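Local coordinates for membrane-bound protease PH1510 (PDB 6M4B), which cleaves its substrates preferentially near hydrophobic or aromatic residues and can degrade casein and a stomatin homolog in vitro, its N-terminal protease domain being the part described here, at residues I9-Q14 with D37-I42; I42-D47 with I68-Y73; Q61-S66 with G91-A96; S140-T145 with K186-V191. The protein carries 1 engineered substitution. One frame throughout, in Å; residues are numbered along the deposited sequence.

From the N terminus, contact 1 closes the loop that runs through helix 21-36 and sets strand 9-16 beside strand 41-47. Contact 2 follows in series, sharing Ile42, and closes the next loop through helix 53-64 by pairing strand 41-47 with strand 70-74. Contact 3 crosses contact 2: its first segment, 61-66, lies within the loop that contact 2 closes, while its second, 91-96, leads into strand 94-97, the next strand of the same parallel sheet. Contact 4 comes last, closing a longer loop between the end of helix 123-139 and residues 186-191. It meets contact 3 where Lys188 N bonds to His93 O and Arg142 NH1 to Ser92 O.

Contact 1 (I9-Q14 with D37-I42); sequences IVYVAQ and DNAEAI
The Tyr11 ring meets the 37-42 segment at its rim: Ala39 CB lies near the ring plane, 3.7 Å from Tyr11 CD2. One face carries Ile9 CG2, 3.6 Å above the ring plane and offset toward the rim. Asp37 crosses the tyrosine at about a right angle, its carboxylate plane turned 53° from the ring. Tyr11 OH is modelled as donating to Asp37 OD2 at a very short 2.4 Å, a separation that leaves the detail of this bond doubtful. Arg206 NH2 reaches the same hydroxyl through a weak bond. A phenylalanine in place of Tyr11 would probably leave Asp37 OD2 without this mate and Arg206 without its weak acceptor.

The backbones are joined by Glu40 N to Ile9 O at 2.8 Å and, in parallel pairing, by Tyr11 N to Ala41 O at 3.2 Å. At the root of the ring, a chi1 of -177° sets Ile42 CG1 anti to its backbone N, where it meets Tyr11 CB at 4.0 Å. Glu40 turns its carboxylate away, where OE1 accepts from Asn199 N. Asn38, with positive phi, is the C-prime residue of a Schellman motif ending helix 21-36, and the chain then enters strand 41-47. Strand, helix and adjacent parallel strand form a beta-alpha-beta crossover, the first of the ClpP/crotonase-like fold of this protease domain.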
# COMPACT_ATOMS: atom_id res chain seq x y z
N ILE A 9 0.60 -2.62 -28.57
CA ILE A 9 2.01 -2.55 -28.23
C ILE A 9 2.28 -3.11 -26.82
O ILE A 9 1.61 -2.72 -25.85
CB ILE A 9 2.48 -1.08 -28.30
CG1 ILE A 9 2.45 -0.63 -29.77
CG2 ILE A 9 3.89 -0.94 -27.75
CD1 ILE A 9 2.48 0.87 -29.97
N VAL A 10 3.29 -3.96 -26.72
CA VAL A 10 3.83 -4.36 -25.45
C VAL A 10 5.27 -3.85 -25.32
O VAL A 10 6.13 -4.16 -26.14
CB VAL A 10 3.78 -5.88 -25.23
CG1 VAL A 10 4.45 -6.28 -23.92
CG2 VAL A 10 2.32 -6.33 -25.19
N TYR A 11 5.51 -3.07 -24.27
CA TYR A 11 6.88 -2.65 -23.96
C TYR A 11 7.55 -3.67 -23.07
O TYR A 11 6.89 -4.42 -22.35
CB TYR A 11 6.88 -1.28 -23.33
CG TYR A 11 6.59 -0.17 -24.34
CD1 TYR A 11 7.59 0.29 -25.19
CD2 TYR A 11 5.33 0.39 -24.44
CE1 TYR A 11 7.35 1.30 -26.09
CE2 TYR A 11 5.07 1.41 -25.35
CZ TYR A 11 6.08 1.86 -26.17
OH TYR A 11 5.83 2.86 -27.06
N VAL A 12 8.87 -3.74 -23.19
CA VAL A 12 9.72 -4.61 -22.39
C VAL A 12 10.85 -3.73 -21.85
O VAL A 12 11.48 -3.03 -22.63
CB VAL A 12 10.29 -5.78 -23.22
CG1 VAL A 12 11.20 -6.65 -22.40
CG2 VAL A 12 9.17 -6.65 -23.78
N ALA A 13 11.10 -3.76 -20.54
CA ALA A 13 12.27 -3.13 -19.98
C ALA A 13 12.97 -4.08 -19.06
O ALA A 13 12.44 -5.13 -18.69
CB ALA A 13 11.89 -1.86 -19.26
N GLN A 14 14.19 -3.73 -18.70
CA GLN A 14 15.03 -4.57 -17.88
C GLN A 14 15.35 -3.77 -16.63
O GLN A 14 15.69 -2.59 -16.74
CB GLN A 14 16.32 -4.90 -18.56
CG GLN A 14 16.22 -5.72 -19.82
CD GLN A 14 17.56 -6.25 -20.27
OE1 GLN A 14 17.96 -7.35 -19.90
NE2 GLN A 14 18.27 -5.46 -21.06
N ASP A 37 1.90 5.98 -24.19
CA ASP A 37 1.65 5.35 -25.51
C ASP A 37 0.44 4.40 -25.55
O ASP A 37 0.22 3.76 -26.56
CB ASP A 37 2.90 4.67 -26.07
CG ASP A 37 4.15 5.60 -26.08
OD1 ASP A 37 4.01 6.83 -25.88
OD2 ASP A 37 5.28 5.10 -26.31
N ASN A 38 -0.39 4.37 -24.51
CA ASN A 38 -1.54 3.43 -24.43
C ASN A 38 -1.16 1.98 -24.73
O ASN A 38 -1.92 1.24 -25.41
CB ASN A 38 -2.71 3.83 -25.36
CG ASN A 38 -3.24 5.21 -25.07
OD1 ASN A 38 -3.11 6.12 -25.90
ND2 ASN A 38 -3.80 5.39 -23.89
N ALA A 39 -0.02 1.56 -24.22
CA ALA A 39 0.39 0.16 -24.38
C ALA A 39 -0.63 -0.81 -23.78
O ALA A 39 -1.35 -0.48 -22.83
CB ALA A 39 1.75 -0.08 -23.77
N GLU A 40 -0.67 -1.99 -24.37
CA GLU A 40 -1.47 -3.10 -23.89
C GLU A 40 -0.94 -3.61 -22.53
O GLU A 40 -1.70 -4.15 -21.75
CB GLU A 40 -1.41 -4.23 -24.94
CG GLU A 40 -2.09 -5.55 -24.58
CD GLU A 40 -3.56 -5.42 -24.37
OE1 GLU A 40 -4.17 -6.34 -23.77
OE2 GLU A 40 -4.12 -4.38 -24.77
N ALA A 41 0.36 -3.51 -22.32
CA ALA A 41 1.06 -4.02 -21.12
C ALA A 41 2.51 -3.60 -21.20
O ALA A 41 3.04 -3.37 -22.30
CB ALA A 41 0.97 -5.55 -21.00
N ILE A 42 3.16 -3.55 -20.03
CA ILE A 42 4.62 -3.43 -19.98
C ILE A 42 5.16 -4.64 -19.23
O ILE A 42 4.65 -5.00 -18.17
CB ILE A 42 5.08 -2.10 -19.36
CG1 ILE A 42 6.61 -2.00 -19.41
CG2 ILE A 42 4.55 -1.89 -17.96
CD1 ILE A 42 7.13 -0.68 -18.91

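Contact 2 (I42-D47 with I68-Y73); sequences IIIELD and IPVIIY
Ile42, Ile44 and Leu46 of strand 41-47 bond to Ile71 and Tyr73 of strand 70-74 and to Pro69 just before it, in a parallel ladder of five hydrogen bonds. Ile42 N donates to Pro69 O at 2.9 Å, and Ile42 O accepts from Ile71 N. Next, Ile44 N meets Ile71 O in a nearly straight bond (170° at the hydrogen), Ile44 O takes the N-H of Tyr73, and Leu46 N closes the series on Tyr73 O at 2.7 Å. That last carbonyl also receives the CA-H of Glu45, with Glu45 CA 3.1 Å from Tyr73 O. Ile43 and Glu45 turn their backbone polar groups the other way, to Tyr11, Ala13 and Ile15 of strand 9-16. The Tyr73 hydroxyl is bonded to Ala172 O.

Ile43 lies side by side with both Ile71 and Tyr73 on one face. Its CG1 sits beside the backbone N (chi1 -64°), 4.1 Å from Ile71 CB, which leaves Ile43 CG2 anti to that N and 3.8 Å from Tyr73 CB. An alanine in place of Ile43 would probably open a gap beside Ile71 and Tyr73. On the opposite face Ile42 CG2 touches Val70 CG2 at 4.0 Å, and Leu46 CD2 packs on Ile72 CG2 at 3.8 Å.

In this beta-alpha-beta unit of strand 41-47, helix 53-64 and strand 70-74, helix 175-182 covers Ile43 and Tyr73, helix 21-36 covers Ile42 and Ile44, and strands 9-16 and 94-97 continue the sheet.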
# COMPACT_ATOMS: atom_id res chain seq x y z
N ILE A 42 3.16 -3.55 -20.03
CA ILE A 42 4.62 -3.43 -19.98
C ILE A 42 5.16 -4.64 -19.23
O ILE A 42 4.65 -5.00 -18.17
CB ILE A 42 5.08 -2.10 -19.36
CG1 ILE A 42 6.61 -2.00 -19.41
CG2 ILE A 42 4.55 -1.89 -17.96
CD1 ILE A 42 7.13 -0.68 -18.91
N ILE A 43 6.17 -5.28 -19.80
CA ILE A 43 6.86 -6.41 -19.20
C ILE A 43 8.18 -5.87 -18.65
O ILE A 43 8.92 -5.18 -19.33
CB ILE A 43 7.17 -7.52 -20.19
CG1 ILE A 43 5.85 -8.14 -20.71
CG2 ILE A 43 8.02 -8.61 -19.51
CD1 ILE A 43 6.03 -8.97 -21.97
N ILE A 44 8.44 -6.17 -17.38
CA ILE A 44 9.65 -5.77 -16.74
C ILE A 44 10.38 -7.02 -16.39
O ILE A 44 9.92 -7.80 -15.58
CB ILE A 44 9.37 -4.86 -15.56
CG1 ILE A 44 8.85 -3.54 -16.13
CG2 ILE A 44 10.63 -4.69 -14.72
CD1 ILE A 44 8.36 -2.58 -15.11
N GLU A 45 11.53 -7.20 -17.05
CA GLU A 45 12.43 -8.32 -16.83
C GLU A 45 13.27 -8.00 -15.60
O GLU A 45 14.06 -7.06 -15.61
CB GLU A 45 13.32 -8.56 -18.05
CG GLU A 45 12.57 -9.16 -19.23
CD GLU A 45 13.39 -9.21 -20.52
OE1 GLU A 45 14.50 -8.63 -20.55
OE2 GLU A 45 12.92 -9.80 -21.52
N LEU A 46 13.04 -8.73 -14.52
CA LEU A 46 13.54 -8.34 -13.21
C LEU A 46 14.55 -9.36 -12.70
O LEU A 46 14.33 -10.55 -12.80
CB LEU A 46 12.40 -8.20 -12.20
CG LEU A 46 12.77 -7.77 -10.77
CD1 LEU A 46 13.20 -6.32 -10.74
CD2 LEU A 46 11.60 -8.01 -9.86
N ASP A 47 15.68 -8.86 -12.22
CA ASP A 47 16.72 -9.68 -11.59
C ASP A 47 17.29 -8.84 -10.43
O ASP A 47 17.97 -7.82 -10.64
CB ASP A 47 17.81 -10.04 -12.60
CG ASP A 47 18.83 -11.04 -12.05
OD1 ASP A 47 18.60 -11.64 -10.98
OD2 ASP A 47 19.85 -11.30 -12.73
N ILE A 68 -1.86 0.80 -17.07
CA ILE A 68 -1.74 -0.39 -17.90
C ILE A 68 -1.21 -1.56 -17.10
O ILE A 68 -0.52 -1.37 -16.10
CB ILE A 68 -0.83 -0.15 -19.12
CG1 ILE A 68 0.60 0.06 -18.68
CG2 ILE A 68 -1.34 1.05 -19.93
CD1 ILE A 68 1.55 0.17 -19.84
N PRO A 69 -1.53 -2.78 -17.54
CA PRO A 69 -0.95 -3.95 -16.86
C PRO A 69 0.59 -3.95 -16.85
O PRO A 69 1.20 -3.71 -17.86
CB PRO A 69 -1.51 -5.13 -17.67
CG PRO A 69 -2.75 -4.59 -18.34
CD PRO A 69 -2.49 -3.16 -18.60
N VAL A 70 1.17 -4.20 -15.69
CA VAL A 70 2.59 -4.47 -15.47
C VAL A 70 2.83 -5.97 -15.17
O VAL A 70 2.29 -6.54 -14.19
CB VAL A 70 3.12 -3.68 -14.26
CG1 VAL A 70 4.65 -3.82 -14.15
CG2 VAL A 70 2.73 -2.23 -14.39
N ILE A 71 3.65 -6.59 -15.99
CA ILE A 71 3.98 -8.00 -15.87
C ILE A 71 5.42 -8.02 -15.35
O ILE A 71 6.30 -7.42 -15.95
CB ILE A 71 3.85 -8.72 -17.22
CG1 ILE A 71 2.39 -8.64 -17.67
CG2 ILE A 71 4.28 -10.17 -17.08
CD1 ILE A 71 2.14 -9.17 -19.06
N ILE A 72 5.63 -8.72 -14.24
CA ILE A 72 6.96 -8.88 -13.70
C ILE A 72 7.45 -10.24 -14.18
O ILE A 72 6.79 -11.25 -13.95
CB ILE A 72 6.97 -8.76 -12.15
CG1 ILE A 72 6.53 -7.35 -11.72
CG2 ILE A 72 8.35 -9.06 -11.62
CD1 ILE A 72 7.41 -6.21 -12.14
N TYR A 73 8.58 -10.23 -14.88
CA TYR A 73 9.12 -11.40 -15.53
C TYR A 73 10.50 -11.61 -14.97
O TYR A 73 11.41 -10.82 -15.23
CB TYR A 73 9.18 -11.21 -17.03
CG TYR A 73 9.67 -12.39 -17.89
CD1 TYR A 73 9.62 -13.70 -17.44
CD2 TYR A 73 10.18 -12.18 -19.18
CE1 TYR A 73 10.02 -14.75 -18.23
CE2 TYR A 73 10.61 -13.24 -19.99
CZ TYR A 73 10.50 -14.52 -19.53
OH TYR A 73 10.90 -15.60 -20.32

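Contact 3 (Q61-S66 with G91-A96); sequences QRIQQS and GSHLIA
Ile63 CG2 carries the tight part of this contact, resting 3.6 Å from Gly91 O and 3.8 Å from Ser92 CA. With Ile63 CG1 beside the backbone N (chi1 -68°), it is the CG2 methyl that faces the turn at Gly91 and Ser92. His93 also comes close: its CE1 lies 3.4 Å from Ile63 O, which sits at the edge of the imidazole, near its plane. The same carbonyl accepts the backbone N-H of Ser66, 3.0 Å from Ser66 N to Ile63 O, just past the end of the helix. The imidazole NE2 makes a weak hydrogen bond to Pro190 O, while Ser66 OG bonds to Ile68 O.

Toward its other side the contact thins. Gln64 reaches the turn through its CG, 4.0 Å from Gly91 O, and also packs on Tyr128 of the second subunit. The partly exposed Gln65 donates from NE2 to Asn58 OD1 and Asp54 O of that subunit.

The end of helix 53-64 thus packs on the loop between helix 84-90 and strand 94-97, with Ile63 also reaching Val70 of the sheet, in the layered alpha/beta architecture of the ClpP/crotonase-like fold.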
# COMPACT_ATOMS: atom_id res chain seq x y z
N GLN A 61 3.48 0.49 -5.17
CA GLN A 61 2.35 1.40 -5.30
C GLN A 61 2.28 2.03 -6.71
O GLN A 61 1.21 2.31 -7.21
CB GLN A 61 2.36 2.49 -4.21
CG GLN A 61 0.96 2.70 -3.60
CD GLN A 61 0.47 4.10 -3.71
OE1 GLN A 61 0.98 4.87 -4.51
NE2 GLN A 61 -0.54 4.43 -2.93
N ARG A 62 3.42 2.26 -7.32
CA ARG A 62 3.41 2.75 -8.72
C ARG A 62 2.75 1.72 -9.67
O ARG A 62 1.92 2.08 -10.49
CB ARG A 62 4.82 3.04 -9.18
CG ARG A 62 4.94 3.65 -10.55
CD ARG A 62 4.22 4.97 -10.62
NE ARG A 62 4.27 5.51 -11.96
CZ ARG A 62 3.33 5.39 -12.89
NH1 ARG A 62 2.21 4.69 -12.70
NH2 ARG A 62 3.53 6.01 -14.06
N ILE A 63 3.11 0.46 -9.49
CA ILE A 63 2.49 -0.62 -10.25
C ILE A 63 0.99 -0.68 -9.98
O ILE A 63 0.19 -0.76 -10.91
CB ILE A 63 3.17 -1.94 -9.96
CG1 ILE A 63 4.59 -1.89 -10.54
CG2 ILE A 63 2.39 -3.13 -10.51
CD1 ILE A 63 5.51 -2.95 -10.05
N GLN A 64 0.58 -0.57 -8.72
CA GLN A 64 -0.83 -0.68 -8.41
C GLN A 64 -1.68 0.42 -9.03
O GLN A 64 -2.84 0.17 -9.30
CB GLN A 64 -1.05 -0.72 -6.89
CG GLN A 64 -0.65 -2.04 -6.24
CD GLN A 64 -0.82 -2.01 -4.72
OE1 GLN A 64 -0.63 -0.95 -4.09
NE2 GLN A 64 -1.15 -3.15 -4.12
N GLN A 65 -1.14 1.63 -9.16
CA GLN A 65 -1.84 2.77 -9.77
C GLN A 65 -1.63 2.82 -11.30
O GLN A 65 -2.14 3.71 -11.93
CB GLN A 65 -1.34 4.13 -9.19
CG GLN A 65 -1.37 4.33 -7.67
CD GLN A 65 -2.77 4.48 -7.10
OE1 GLN A 65 -3.63 3.62 -7.28
NE2 GLN A 65 -2.99 5.56 -6.37
N SER A 66 -0.81 1.93 -11.84
CA SER A 66 -0.53 1.91 -13.27
C SER A 66 -1.81 1.86 -14.07
O SER A 66 -2.71 1.13 -13.75
CB SER A 66 0.36 0.71 -13.66
OG SER A 66 0.63 0.72 -15.06
N GLY A 91 3.03 -7.68 -6.09
CA GLY A 91 2.23 -6.48 -6.28
C GLY A 91 1.79 -6.21 -7.70
O GLY A 91 1.09 -5.23 -7.95
N SER A 92 2.11 -7.11 -8.61
CA SER A 92 1.97 -6.84 -10.03
C SER A 92 0.79 -7.61 -10.62
O SER A 92 0.23 -8.53 -10.00
CB SER A 92 3.27 -7.22 -10.76
OG SER A 92 3.31 -8.61 -11.06
N HIS A 93 0.43 -7.20 -11.83
CA HIS A 93 -0.74 -7.73 -12.52
C HIS A 93 -0.61 -9.17 -12.95
O HIS A 93 -1.60 -9.86 -13.10
CB HIS A 93 -1.05 -6.84 -13.71
CG HIS A 93 -1.42 -5.45 -13.32
ND1 HIS A 93 -0.48 -4.46 -13.14
CD2 HIS A 93 -2.63 -4.88 -13.06
CE1 HIS A 93 -1.09 -3.34 -12.79
NE2 HIS A 93 -2.39 -3.58 -12.72
N LEU A 94 0.63 -9.60 -13.20
CA LEU A 94 0.92 -10.94 -13.66
C LEU A 94 2.40 -11.23 -13.40
O LEU A 94 3.23 -10.35 -13.58
CB LEU A 94 0.64 -11.07 -15.16
CG LEU A 94 0.37 -12.50 -15.66
CD1 LEU A 94 -1.02 -12.86 -15.27
CD2 LEU A 94 0.49 -12.64 -17.18
N ILE A 95 2.72 -12.45 -12.97
CA ILE A 95 4.09 -12.81 -12.73
C ILE A 95 4.40 -13.96 -13.65
O ILE A 95 3.66 -14.95 -13.67
CB ILE A 95 4.36 -13.26 -11.27
CG1 ILE A 95 3.94 -12.19 -10.25
CG2 ILE A 95 5.84 -13.54 -11.09
CD1 ILE A 95 3.74 -12.75 -8.85
N ALA A 96 5.52 -13.84 -14.32
CA ALA A 96 6.10 -14.92 -15.10
C ALA A 96 7.53 -15.18 -14.63
O ALA A 96 8.26 -14.23 -14.28
CB ALA A 96 6.10 -14.54 -16.57

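Contact 4 (S140-T145 with K186-V191); sequences SGRNAT and KTKIPV
The Schellman motif that ends helix 123-139 presents Ser140 and Gly141 to Lys188 in the long loop after helix 175-182. Lys188 folds back on the helix end, bent at each of its outer torsions, the last of which (chi4 -73°) brings NZ to 3.2 Å from Ser140 O in a weak hydrogen bond. Ser140 CA also approaches Lys188 O at 3.3 Å with its C-H pointing at the oxygen. Ser140 CB lies 3.6 Å from the CG2 methyl of Ile189, while the serine hydroxyl is held by Leu136 O of its own helix.

Gly141 is the C-prime residue of the motif, its positive phi (67°) turning the chain out of the helix toward Arg142, whose extended side chain crosses that of Lys188 obliquely. Lys188 CB stands 3.7 Å above one face of the guanidinium, offset toward its rim, with Lys188 CG 3.6 Å from Arg142 NH2. Lys188 NZ and Arg142 NE remain 5.3 Å apart; the salt bridge from Arg142 NH2 to Glu169 OE2 would be expected to offset some of the repulsion between these like charges.

Arg142 NH1 also bonds to Ser92 O, reaching the turn before strand 94-97. In the 186-191 loop, Thr187 OG1 donates to Ile189 O at 2.9 Å, and Pro190 packs on Ile125 of the second subunit.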
# COMPACT_ATOMS: atom_id res chain seq x y z
N SER A 140 -4.11 -10.07 -4.98
CA SER A 140 -3.93 -10.65 -6.29
C SER A 140 -4.39 -12.10 -6.43
O SER A 140 -4.08 -12.74 -7.43
CB SER A 140 -2.46 -10.53 -6.66
OG SER A 140 -1.63 -11.22 -5.75
N GLY A 141 -5.11 -12.65 -5.43
CA GLY A 141 -5.56 -14.04 -5.52
C GLY A 141 -4.42 -15.05 -5.48
O GLY A 141 -4.61 -16.17 -5.81
N ARG A 142 -3.25 -14.67 -5.00
CA ARG A 142 -2.13 -15.54 -4.94
C ARG A 142 -1.99 -16.15 -3.53
O ARG A 142 -2.62 -15.72 -2.60
CB ARG A 142 -0.86 -14.76 -5.34
CG ARG A 142 -0.84 -14.37 -6.83
CD ARG A 142 0.30 -13.43 -7.14
NE ARG A 142 0.24 -13.01 -8.51
CZ ARG A 142 0.28 -11.77 -8.99
NH1 ARG A 142 0.38 -10.70 -8.21
NH2 ARG A 142 0.24 -11.60 -10.30
N ASN A 143 -1.15 -17.15 -3.39
CA ASN A 143 -1.09 -17.92 -2.13
C ASN A 143 -0.43 -17.13 -0.93
O ASN A 143 0.74 -16.90 -0.90
CB ASN A 143 -0.35 -19.23 -2.43
CG ASN A 143 -0.45 -20.22 -1.29
OD1 ASN A 143 -0.44 -19.81 -0.14
ND2 ASN A 143 -0.38 -21.51 -1.60
N ALA A 144 -1.25 -16.67 -0.01
CA ALA A 144 -0.79 -15.86 1.12
C ALA A 144 -0.06 -16.68 2.22
O ALA A 144 0.82 -16.15 2.88
CB ALA A 144 -1.98 -15.14 1.73
N THR A 145 -0.37 -17.97 2.34
CA THR A 145 0.36 -18.87 3.21
C THR A 145 1.80 -18.98 2.75
O THR A 145 2.74 -18.76 3.54
CB THR A 145 -0.31 -20.25 3.21
OG1 THR A 145 -1.61 -20.13 3.73
CG2 THR A 145 0.47 -21.29 4.03
N LYS A 186 -6.76 -12.81 -17.27
CA LYS A 186 -7.06 -11.59 -16.54
C LYS A 186 -5.91 -11.16 -15.66
O LYS A 186 -5.19 -11.97 -15.12
CB LYS A 186 -8.30 -11.76 -15.68
CG LYS A 186 -9.50 -12.22 -16.48
CD LYS A 186 -10.79 -12.19 -15.69
CE LYS A 186 -11.77 -11.20 -16.29
NZ LYS A 186 -13.14 -11.75 -16.11
N THR A 187 -5.77 -9.86 -15.49
CA THR A 187 -4.83 -9.32 -14.56
C THR A 187 -5.26 -9.80 -13.18
O THR A 187 -6.43 -9.99 -12.91
CB THR A 187 -4.78 -7.78 -14.60
OG1 THR A 187 -6.10 -7.23 -14.43
CG2 THR A 187 -4.21 -7.33 -15.92
N LYS A 188 -4.30 -10.01 -12.31
CA LYS A 188 -4.63 -10.53 -11.00
C LYS A 188 -5.02 -9.44 -10.01
O LYS A 188 -5.62 -9.73 -9.00
CB LYS A 188 -3.46 -11.36 -10.42
CG LYS A 188 -3.13 -12.65 -11.16
CD LYS A 188 -4.28 -13.57 -11.53
CE LYS A 188 -5.16 -14.07 -10.40
NZ LYS A 188 -4.47 -15.08 -9.58
N ILE A 189 -4.69 -8.21 -10.32
CA ILE A 189 -5.13 -7.05 -9.55
C ILE A 189 -5.82 -6.11 -10.57
O ILE A 189 -5.60 -6.22 -11.77
CB ILE A 189 -3.98 -6.32 -8.82
CG1 ILE A 189 -2.88 -5.85 -9.78
CG2 ILE A 189 -3.37 -7.20 -7.76
CD1 ILE A 189 -1.82 -4.96 -9.14
N PRO A 190 -6.68 -5.23 -10.11
CA PRO A 190 -7.36 -4.32 -11.04
C PRO A 190 -6.42 -3.32 -11.74
O PRO A 190 -5.33 -3.02 -11.26
CB PRO A 190 -8.37 -3.56 -10.13
CG PRO A 190 -8.39 -4.28 -8.84
CD PRO A 190 -7.06 -4.97 -8.71
N VAL A 191 -6.85 -2.87 -12.89
CA VAL A 191 -6.24 -1.72 -13.61
C VAL A 191 -7.38 -0.73 -13.58
O VAL A 191 -8.45 -1.05 -14.15
CB VAL A 191 -5.86 -2.09 -15.06
CG1 VAL A 191 -5.27 -0.89 -15.81
CG2 VAL A 191 -4.86 -3.22 -15.06